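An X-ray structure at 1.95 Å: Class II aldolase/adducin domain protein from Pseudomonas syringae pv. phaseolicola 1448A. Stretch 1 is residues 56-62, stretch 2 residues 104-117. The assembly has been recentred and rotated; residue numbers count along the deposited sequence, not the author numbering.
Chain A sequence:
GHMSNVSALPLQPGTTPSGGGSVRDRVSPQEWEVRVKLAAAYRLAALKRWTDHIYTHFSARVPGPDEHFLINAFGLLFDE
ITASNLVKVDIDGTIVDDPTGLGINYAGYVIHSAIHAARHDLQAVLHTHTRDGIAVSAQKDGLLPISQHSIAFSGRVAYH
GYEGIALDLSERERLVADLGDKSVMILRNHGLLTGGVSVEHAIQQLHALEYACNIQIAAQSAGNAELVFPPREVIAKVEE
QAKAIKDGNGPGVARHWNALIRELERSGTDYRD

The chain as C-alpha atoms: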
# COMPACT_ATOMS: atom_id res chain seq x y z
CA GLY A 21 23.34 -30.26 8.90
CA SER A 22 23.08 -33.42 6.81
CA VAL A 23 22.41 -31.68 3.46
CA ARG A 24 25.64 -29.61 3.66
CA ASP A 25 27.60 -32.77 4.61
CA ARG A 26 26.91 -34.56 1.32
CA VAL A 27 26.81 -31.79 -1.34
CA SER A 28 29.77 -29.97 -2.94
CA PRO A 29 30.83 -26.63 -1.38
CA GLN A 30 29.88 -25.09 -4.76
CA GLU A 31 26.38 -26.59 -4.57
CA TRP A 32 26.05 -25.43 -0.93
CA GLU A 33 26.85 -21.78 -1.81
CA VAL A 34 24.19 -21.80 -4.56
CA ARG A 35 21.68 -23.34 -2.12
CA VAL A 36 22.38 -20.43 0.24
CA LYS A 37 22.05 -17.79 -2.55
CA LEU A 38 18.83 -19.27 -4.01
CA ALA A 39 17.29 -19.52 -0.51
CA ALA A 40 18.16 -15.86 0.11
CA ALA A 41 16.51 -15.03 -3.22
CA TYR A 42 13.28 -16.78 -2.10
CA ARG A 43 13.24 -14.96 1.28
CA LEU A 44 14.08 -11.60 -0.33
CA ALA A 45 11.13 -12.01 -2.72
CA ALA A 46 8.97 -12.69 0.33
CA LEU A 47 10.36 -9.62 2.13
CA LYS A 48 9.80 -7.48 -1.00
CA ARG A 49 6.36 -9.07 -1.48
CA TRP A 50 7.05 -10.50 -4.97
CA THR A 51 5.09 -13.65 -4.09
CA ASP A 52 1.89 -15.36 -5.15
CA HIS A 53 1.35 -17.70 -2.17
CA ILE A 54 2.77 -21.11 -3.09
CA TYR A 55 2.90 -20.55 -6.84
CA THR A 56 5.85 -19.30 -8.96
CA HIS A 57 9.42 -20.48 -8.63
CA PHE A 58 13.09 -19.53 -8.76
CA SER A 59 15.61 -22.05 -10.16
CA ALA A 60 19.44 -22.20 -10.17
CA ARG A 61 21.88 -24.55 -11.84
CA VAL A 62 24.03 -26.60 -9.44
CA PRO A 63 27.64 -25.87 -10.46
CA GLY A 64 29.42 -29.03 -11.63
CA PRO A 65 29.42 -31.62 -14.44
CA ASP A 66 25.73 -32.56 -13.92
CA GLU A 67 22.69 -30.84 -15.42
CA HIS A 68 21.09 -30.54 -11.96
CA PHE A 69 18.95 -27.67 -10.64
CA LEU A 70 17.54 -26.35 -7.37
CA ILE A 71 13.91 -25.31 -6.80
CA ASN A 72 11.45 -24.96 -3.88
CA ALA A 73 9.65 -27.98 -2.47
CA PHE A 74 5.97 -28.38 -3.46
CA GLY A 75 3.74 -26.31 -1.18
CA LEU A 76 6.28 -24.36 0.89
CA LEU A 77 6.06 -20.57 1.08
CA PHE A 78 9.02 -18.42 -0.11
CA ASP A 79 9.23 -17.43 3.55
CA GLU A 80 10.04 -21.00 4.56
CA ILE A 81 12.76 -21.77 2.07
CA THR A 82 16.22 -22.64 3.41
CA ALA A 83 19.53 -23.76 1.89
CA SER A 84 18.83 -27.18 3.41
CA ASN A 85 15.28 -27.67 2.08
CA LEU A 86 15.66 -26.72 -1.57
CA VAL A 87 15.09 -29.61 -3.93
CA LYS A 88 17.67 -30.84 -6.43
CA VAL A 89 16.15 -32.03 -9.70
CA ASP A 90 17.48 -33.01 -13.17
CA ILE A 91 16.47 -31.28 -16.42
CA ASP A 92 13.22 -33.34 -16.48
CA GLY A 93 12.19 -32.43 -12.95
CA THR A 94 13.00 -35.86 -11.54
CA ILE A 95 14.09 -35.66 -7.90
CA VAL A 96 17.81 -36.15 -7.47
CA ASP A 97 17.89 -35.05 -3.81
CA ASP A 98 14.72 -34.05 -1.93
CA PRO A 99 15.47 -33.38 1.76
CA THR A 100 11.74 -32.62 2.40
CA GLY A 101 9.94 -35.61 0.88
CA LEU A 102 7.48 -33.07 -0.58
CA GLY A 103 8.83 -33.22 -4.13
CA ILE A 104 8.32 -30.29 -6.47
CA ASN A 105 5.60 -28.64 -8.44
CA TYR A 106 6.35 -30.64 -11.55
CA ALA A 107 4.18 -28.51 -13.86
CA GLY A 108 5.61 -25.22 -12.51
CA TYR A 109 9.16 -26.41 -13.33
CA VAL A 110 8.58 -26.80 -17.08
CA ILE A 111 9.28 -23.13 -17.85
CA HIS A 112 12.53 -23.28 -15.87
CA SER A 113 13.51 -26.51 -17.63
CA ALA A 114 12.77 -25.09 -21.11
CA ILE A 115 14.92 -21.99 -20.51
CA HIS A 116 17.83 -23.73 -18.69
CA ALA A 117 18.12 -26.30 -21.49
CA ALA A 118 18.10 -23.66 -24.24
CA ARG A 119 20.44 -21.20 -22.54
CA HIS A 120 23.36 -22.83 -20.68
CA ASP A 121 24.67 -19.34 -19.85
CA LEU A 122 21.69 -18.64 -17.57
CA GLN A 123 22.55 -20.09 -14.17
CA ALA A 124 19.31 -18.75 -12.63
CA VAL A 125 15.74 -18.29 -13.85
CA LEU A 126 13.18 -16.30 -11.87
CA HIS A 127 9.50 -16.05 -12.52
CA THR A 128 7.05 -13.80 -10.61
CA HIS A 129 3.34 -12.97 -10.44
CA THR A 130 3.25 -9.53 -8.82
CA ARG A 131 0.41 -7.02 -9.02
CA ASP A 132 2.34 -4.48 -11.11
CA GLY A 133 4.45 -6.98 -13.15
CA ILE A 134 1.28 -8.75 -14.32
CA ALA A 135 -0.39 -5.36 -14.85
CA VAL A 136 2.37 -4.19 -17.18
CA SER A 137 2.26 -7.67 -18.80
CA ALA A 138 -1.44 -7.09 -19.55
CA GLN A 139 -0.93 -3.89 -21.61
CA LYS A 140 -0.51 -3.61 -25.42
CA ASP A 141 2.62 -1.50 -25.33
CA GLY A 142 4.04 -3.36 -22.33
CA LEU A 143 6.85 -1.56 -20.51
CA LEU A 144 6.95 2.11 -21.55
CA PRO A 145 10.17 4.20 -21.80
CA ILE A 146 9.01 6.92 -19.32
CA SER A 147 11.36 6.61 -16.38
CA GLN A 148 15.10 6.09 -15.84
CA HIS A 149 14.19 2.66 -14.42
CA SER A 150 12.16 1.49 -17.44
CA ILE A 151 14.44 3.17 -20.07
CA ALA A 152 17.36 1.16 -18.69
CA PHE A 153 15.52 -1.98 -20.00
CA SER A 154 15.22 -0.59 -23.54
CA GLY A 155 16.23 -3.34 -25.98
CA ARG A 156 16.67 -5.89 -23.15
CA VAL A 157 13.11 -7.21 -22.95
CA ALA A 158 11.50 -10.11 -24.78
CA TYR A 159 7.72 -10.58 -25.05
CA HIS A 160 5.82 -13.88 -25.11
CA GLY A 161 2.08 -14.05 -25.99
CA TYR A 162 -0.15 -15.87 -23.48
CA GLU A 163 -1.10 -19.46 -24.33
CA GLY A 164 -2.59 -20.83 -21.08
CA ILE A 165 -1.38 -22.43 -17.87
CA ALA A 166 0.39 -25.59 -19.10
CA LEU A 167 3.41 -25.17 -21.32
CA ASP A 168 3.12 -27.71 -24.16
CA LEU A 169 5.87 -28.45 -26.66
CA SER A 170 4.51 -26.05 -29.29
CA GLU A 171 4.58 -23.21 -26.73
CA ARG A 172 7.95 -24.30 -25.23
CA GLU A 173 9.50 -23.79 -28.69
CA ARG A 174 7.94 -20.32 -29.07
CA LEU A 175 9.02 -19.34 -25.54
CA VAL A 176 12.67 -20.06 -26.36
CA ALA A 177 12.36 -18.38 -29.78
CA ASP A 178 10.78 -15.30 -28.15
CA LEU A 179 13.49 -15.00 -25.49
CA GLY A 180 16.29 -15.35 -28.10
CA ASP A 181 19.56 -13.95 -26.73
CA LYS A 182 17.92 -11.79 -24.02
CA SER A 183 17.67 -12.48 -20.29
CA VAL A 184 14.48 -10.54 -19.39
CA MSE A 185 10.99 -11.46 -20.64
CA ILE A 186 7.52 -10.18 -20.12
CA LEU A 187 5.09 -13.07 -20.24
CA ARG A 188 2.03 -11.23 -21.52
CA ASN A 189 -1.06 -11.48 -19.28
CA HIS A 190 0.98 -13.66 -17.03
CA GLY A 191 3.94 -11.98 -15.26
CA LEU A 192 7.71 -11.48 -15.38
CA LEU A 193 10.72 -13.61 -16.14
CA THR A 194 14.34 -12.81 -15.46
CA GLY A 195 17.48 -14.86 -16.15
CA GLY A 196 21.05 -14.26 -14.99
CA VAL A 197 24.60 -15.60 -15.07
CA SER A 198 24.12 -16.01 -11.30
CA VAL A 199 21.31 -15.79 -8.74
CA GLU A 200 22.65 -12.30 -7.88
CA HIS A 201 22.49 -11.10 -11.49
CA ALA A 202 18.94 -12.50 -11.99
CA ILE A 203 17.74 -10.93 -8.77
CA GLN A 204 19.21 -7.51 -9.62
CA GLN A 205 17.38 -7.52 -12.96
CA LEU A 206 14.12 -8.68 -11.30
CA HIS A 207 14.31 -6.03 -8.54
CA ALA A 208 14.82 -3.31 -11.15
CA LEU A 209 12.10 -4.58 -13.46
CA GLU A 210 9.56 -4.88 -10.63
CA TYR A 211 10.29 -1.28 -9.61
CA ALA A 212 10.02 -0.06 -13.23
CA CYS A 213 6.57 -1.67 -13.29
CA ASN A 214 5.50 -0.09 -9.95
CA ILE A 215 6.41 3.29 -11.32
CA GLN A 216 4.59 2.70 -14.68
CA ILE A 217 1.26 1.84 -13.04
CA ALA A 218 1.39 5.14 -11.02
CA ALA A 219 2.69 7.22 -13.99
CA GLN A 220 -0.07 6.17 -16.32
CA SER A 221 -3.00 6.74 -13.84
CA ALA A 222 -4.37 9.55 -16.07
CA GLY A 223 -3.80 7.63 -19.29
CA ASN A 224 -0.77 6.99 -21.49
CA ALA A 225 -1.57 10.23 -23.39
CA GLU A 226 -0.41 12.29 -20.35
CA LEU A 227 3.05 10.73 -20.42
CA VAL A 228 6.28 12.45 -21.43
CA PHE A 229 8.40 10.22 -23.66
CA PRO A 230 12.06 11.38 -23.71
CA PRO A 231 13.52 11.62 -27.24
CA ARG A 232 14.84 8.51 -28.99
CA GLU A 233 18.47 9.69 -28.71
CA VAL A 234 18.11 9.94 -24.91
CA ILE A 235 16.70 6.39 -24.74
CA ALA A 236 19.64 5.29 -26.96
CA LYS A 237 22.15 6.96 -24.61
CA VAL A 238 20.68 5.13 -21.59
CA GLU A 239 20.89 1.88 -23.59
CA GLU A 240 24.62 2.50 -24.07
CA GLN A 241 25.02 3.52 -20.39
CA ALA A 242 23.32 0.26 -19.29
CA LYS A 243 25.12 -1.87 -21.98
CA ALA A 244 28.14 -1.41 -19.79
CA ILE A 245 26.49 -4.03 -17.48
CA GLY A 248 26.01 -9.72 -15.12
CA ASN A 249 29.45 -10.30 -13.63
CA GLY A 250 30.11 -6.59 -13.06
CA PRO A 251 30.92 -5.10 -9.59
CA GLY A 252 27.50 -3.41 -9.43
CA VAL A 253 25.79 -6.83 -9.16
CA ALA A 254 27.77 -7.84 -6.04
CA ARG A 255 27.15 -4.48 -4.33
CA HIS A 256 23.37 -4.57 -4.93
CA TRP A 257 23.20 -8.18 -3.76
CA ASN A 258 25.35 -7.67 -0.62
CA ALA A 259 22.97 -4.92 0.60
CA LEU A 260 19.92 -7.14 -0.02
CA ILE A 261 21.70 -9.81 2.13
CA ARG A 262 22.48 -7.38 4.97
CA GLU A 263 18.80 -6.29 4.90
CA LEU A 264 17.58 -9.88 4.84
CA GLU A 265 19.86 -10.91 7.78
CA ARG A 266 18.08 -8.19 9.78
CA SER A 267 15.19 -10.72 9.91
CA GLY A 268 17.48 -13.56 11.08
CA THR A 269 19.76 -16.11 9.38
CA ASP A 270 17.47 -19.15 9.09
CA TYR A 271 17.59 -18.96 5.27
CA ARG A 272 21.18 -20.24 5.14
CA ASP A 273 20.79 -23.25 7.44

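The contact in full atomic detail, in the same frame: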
# COMPACT_ATOMS: atom_id res chain seq x y z
N THR A 56 4.57 -19.88 -8.49
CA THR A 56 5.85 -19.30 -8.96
C THR A 56 7.11 -19.83 -8.25
O THR A 56 7.07 -20.29 -7.12
CB THR A 56 5.85 -17.74 -9.05
OG1 THR A 56 6.27 -17.15 -7.81
CG2 THR A 56 4.49 -17.21 -9.50
N HIS A 57 8.23 -19.74 -8.96
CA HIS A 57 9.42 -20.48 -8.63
C HIS A 57 10.67 -19.78 -9.11
O HIS A 57 10.65 -19.08 -10.13
CB HIS A 57 9.36 -21.85 -9.29
CG HIS A 57 8.14 -22.63 -8.93
ND1 HIS A 57 8.02 -23.30 -7.73
CD2 HIS A 57 6.98 -22.83 -9.59
CE1 HIS A 57 6.84 -23.88 -7.67
NE2 HIS A 57 6.18 -23.61 -8.78
N PHE A 58 11.74 -19.96 -8.35
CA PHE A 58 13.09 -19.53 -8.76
C PHE A 58 13.96 -20.78 -8.90
O PHE A 58 14.00 -21.60 -7.99
CB PHE A 58 13.72 -18.64 -7.69
CG PHE A 58 12.99 -17.35 -7.43
CD1 PHE A 58 12.05 -16.85 -8.33
CD2 PHE A 58 13.31 -16.59 -6.31
CE1 PHE A 58 11.41 -15.66 -8.09
CE2 PHE A 58 12.66 -15.37 -6.07
CZ PHE A 58 11.71 -14.91 -6.98
N SER A 59 14.69 -20.90 -10.01
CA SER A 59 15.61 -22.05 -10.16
C SER A 59 17.05 -21.58 -10.34
O SER A 59 17.28 -20.46 -10.84
CB SER A 59 15.19 -22.93 -11.35
OG SER A 59 15.22 -22.19 -12.55
N ALA A 60 18.01 -22.42 -9.93
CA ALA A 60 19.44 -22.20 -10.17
C ALA A 60 20.11 -23.51 -10.58
O ALA A 60 19.81 -24.57 -10.04
CB ALA A 60 20.12 -21.68 -8.89
N ARG A 61 21.05 -23.42 -11.52
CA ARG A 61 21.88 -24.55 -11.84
C ARG A 61 22.88 -24.85 -10.71
O ARG A 61 23.49 -23.93 -10.15
CB ARG A 61 22.63 -24.36 -13.16
CG ARG A 61 23.29 -25.70 -13.61
CD ARG A 61 24.13 -25.52 -14.80
NE ARG A 61 24.56 -26.79 -15.42
CZ ARG A 61 25.62 -27.52 -15.04
NH1 ARG A 61 26.36 -27.17 -13.99
NH2 ARG A 61 25.93 -28.62 -15.72
N VAL A 62 23.01 -26.12 -10.37
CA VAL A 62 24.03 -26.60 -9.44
C VAL A 62 25.36 -26.61 -10.20
O VAL A 62 25.46 -27.28 -11.24
CB VAL A 62 23.69 -28.01 -8.91
CG1 VAL A 62 24.83 -28.58 -8.02
CG2 VAL A 62 22.37 -28.02 -8.16
N ILE A 104 8.38 -31.62 -5.87
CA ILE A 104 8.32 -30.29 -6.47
C ILE A 104 7.01 -30.12 -7.17
O ILE A 104 6.28 -31.07 -7.36
CB ILE A 104 9.49 -30.04 -7.49
CG1 ILE A 104 9.35 -30.94 -8.74
CG2 ILE A 104 10.85 -30.20 -6.82
CD1 ILE A 104 10.12 -30.41 -10.00
N ASN A 105 6.70 -28.89 -7.54
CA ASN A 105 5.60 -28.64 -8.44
C ASN A 105 6.10 -28.94 -9.84
O ASN A 105 6.73 -28.09 -10.48
CB ASN A 105 5.17 -27.18 -8.37
CG ASN A 105 4.06 -26.86 -9.33
OD1 ASN A 105 3.67 -27.68 -10.16
ND2 ASN A 105 3.53 -25.65 -9.22
N TYR A 106 5.82 -30.15 -10.29
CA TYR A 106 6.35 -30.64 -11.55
C TYR A 106 5.94 -29.76 -12.74
O TYR A 106 6.76 -29.48 -13.62
CB TYR A 106 5.90 -32.07 -11.77
CG TYR A 106 6.63 -32.84 -12.84
CD1 TYR A 106 6.18 -32.83 -14.17
CD2 TYR A 106 7.74 -33.63 -12.51
CE1 TYR A 106 6.83 -33.57 -15.14
CE2 TYR A 106 8.40 -34.37 -13.48
CZ TYR A 106 7.94 -34.34 -14.79
OH TYR A 106 8.59 -35.08 -15.74
N ALA A 107 4.69 -29.32 -12.75
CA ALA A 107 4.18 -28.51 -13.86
C ALA A 107 4.76 -27.08 -13.85
O ALA A 107 4.98 -26.48 -14.90
CB ALA A 107 2.66 -28.47 -13.83
N GLY A 108 5.01 -26.55 -12.65
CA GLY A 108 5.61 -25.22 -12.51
C GLY A 108 7.08 -25.16 -12.93
O GLY A 108 7.60 -24.09 -13.21
N TYR A 109 7.75 -26.31 -12.96
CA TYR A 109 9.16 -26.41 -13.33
C TYR A 109 9.44 -26.41 -14.84
O TYR A 109 10.57 -26.17 -15.27
CB TYR A 109 9.76 -27.67 -12.70
CG TYR A 109 11.22 -27.93 -13.03
CD1 TYR A 109 12.23 -27.09 -12.53
CD2 TYR A 109 11.61 -29.03 -13.79
CE1 TYR A 109 13.60 -27.34 -12.83
CE2 TYR A 109 12.97 -29.27 -14.10
CZ TYR A 109 13.95 -28.43 -13.60
OH TYR A 109 15.29 -28.69 -13.87
N VAL A 110 8.42 -26.71 -15.63
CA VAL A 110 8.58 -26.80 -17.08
C VAL A 110 9.18 -25.54 -17.71
O VAL A 110 10.06 -25.64 -18.57
CB VAL A 110 7.25 -27.17 -17.75
CG1 VAL A 110 7.35 -27.02 -19.28
CG2 VAL A 110 6.85 -28.62 -17.36
N ILE A 111 8.71 -24.37 -17.30
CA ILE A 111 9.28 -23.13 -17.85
C ILE A 111 10.78 -22.98 -17.53
O ILE A 111 11.57 -22.62 -18.38
CB ILE A 111 8.47 -21.86 -17.46
CG1 ILE A 111 9.01 -20.64 -18.20
CG2 ILE A 111 8.41 -21.65 -15.92
CD1 ILE A 111 7.97 -19.56 -18.47
N HIS A 112 11.15 -23.31 -16.29
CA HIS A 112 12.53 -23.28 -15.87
C HIS A 112 13.36 -24.25 -16.70
O HIS A 112 14.40 -23.87 -17.24
CB HIS A 112 12.61 -23.56 -14.36
CG HIS A 112 11.91 -22.51 -13.55
ND1 HIS A 112 12.54 -21.34 -13.15
CD2 HIS A 112 10.62 -22.40 -13.14
CE1 HIS A 112 11.67 -20.59 -12.50
NE2 HIS A 112 10.50 -21.20 -12.48
N SER A 113 12.87 -25.48 -16.84
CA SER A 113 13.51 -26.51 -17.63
C SER A 113 13.72 -26.08 -19.10
O SER A 113 14.80 -26.24 -19.66
CB SER A 113 12.66 -27.78 -17.60
OG SER A 113 13.32 -28.79 -18.33
N ALA A 114 12.67 -25.53 -19.71
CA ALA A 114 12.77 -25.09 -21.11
C ALA A 114 13.87 -24.04 -21.29
O ALA A 114 14.68 -24.13 -22.24
CB ALA A 114 11.43 -24.53 -21.61
N ILE A 115 13.92 -23.05 -20.40
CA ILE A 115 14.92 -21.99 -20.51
C ILE A 115 16.34 -22.47 -20.19
O ILE A 115 17.25 -22.22 -20.97
CB ILE A 115 14.56 -20.72 -19.67
CG1 ILE A 115 13.15 -20.19 -20.01
CG2 ILE A 115 15.60 -19.62 -19.87
CD1 ILE A 115 12.90 -19.89 -21.52
N HIS A 116 16.52 -23.17 -19.06
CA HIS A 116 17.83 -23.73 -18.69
C HIS A 116 18.45 -24.63 -19.78
O HIS A 116 19.67 -24.63 -20.00
CB HIS A 116 17.75 -24.51 -17.36
CG HIS A 116 17.79 -23.63 -16.14
ND1 HIS A 116 18.87 -22.81 -15.85
CD2 HIS A 116 16.90 -23.46 -15.14
CE1 HIS A 116 18.63 -22.17 -14.72
NE2 HIS A 116 17.44 -22.53 -14.28
N ALA A 117 17.62 -25.41 -20.45
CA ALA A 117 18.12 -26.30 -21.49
C ALA A 117 18.58 -25.50 -22.70
O ALA A 117 19.63 -25.79 -23.29
CB ALA A 117 17.04 -27.29 -21.89

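The contact between the two stretches buries 361 Å², both sides summed, and is strongly polar: a serine and three histidines do most of the work. The strand and helix axes run in roughly the same direction, 34° apart and 9.2 Å at closest approach.

Thr56 turns its CA-to-CB bond away and makes no contact. His57 points toward stretch 2 and has the largest area covered by the other stretch. Its ring lies beside Asn105 and Gly108, with His57 CD2 3.9 Å from Gly108 O and His57 NE2 3.4 Å from Asn105 ND2, which sits at the ring edge. Glycine suits position 108, because an ideal CB there would fall only 2.6 Å from His57 NE2. Asn105 OD1 meanwhile accepts a hydrogen bond from Gly108 N (3.0 Å), bracing this turn. His57 O lies 3.0 Å from His112 CE1, close to the plane of that ring, while the side-chain atom His57 CB lies 3.4 Å from His112 NE2.

Phe58 points away, leaving its backbone CA 4.1 Å from His112 CE1; its large apolar side chain suits a buried place on the side turned from this contact.

Ser59 is the centre of the contact. Its chi1 of 60° (p) places Ser59 OG between two imidazoles, hydrogen-bonded to His112 ND1 at 2.9 Å and to His116 NE2 at 2.8 Å. The histidines stand one helical turn apart, linked by the backbone bond from His116 N to His112 O (2.9 Å), and both have chi1 in m. A short hydroxyl, able to donate and accept, suits this buried site.

Ala60 again points away, its small methyl buried. Arg61 starts sideways, Arg61 N 4.2 Å from His116 CE1, but its extended chain leads away; partial exposure suits its charged end, which hydrogen-bonds elsewhere in the structure. Val62 makes no contact.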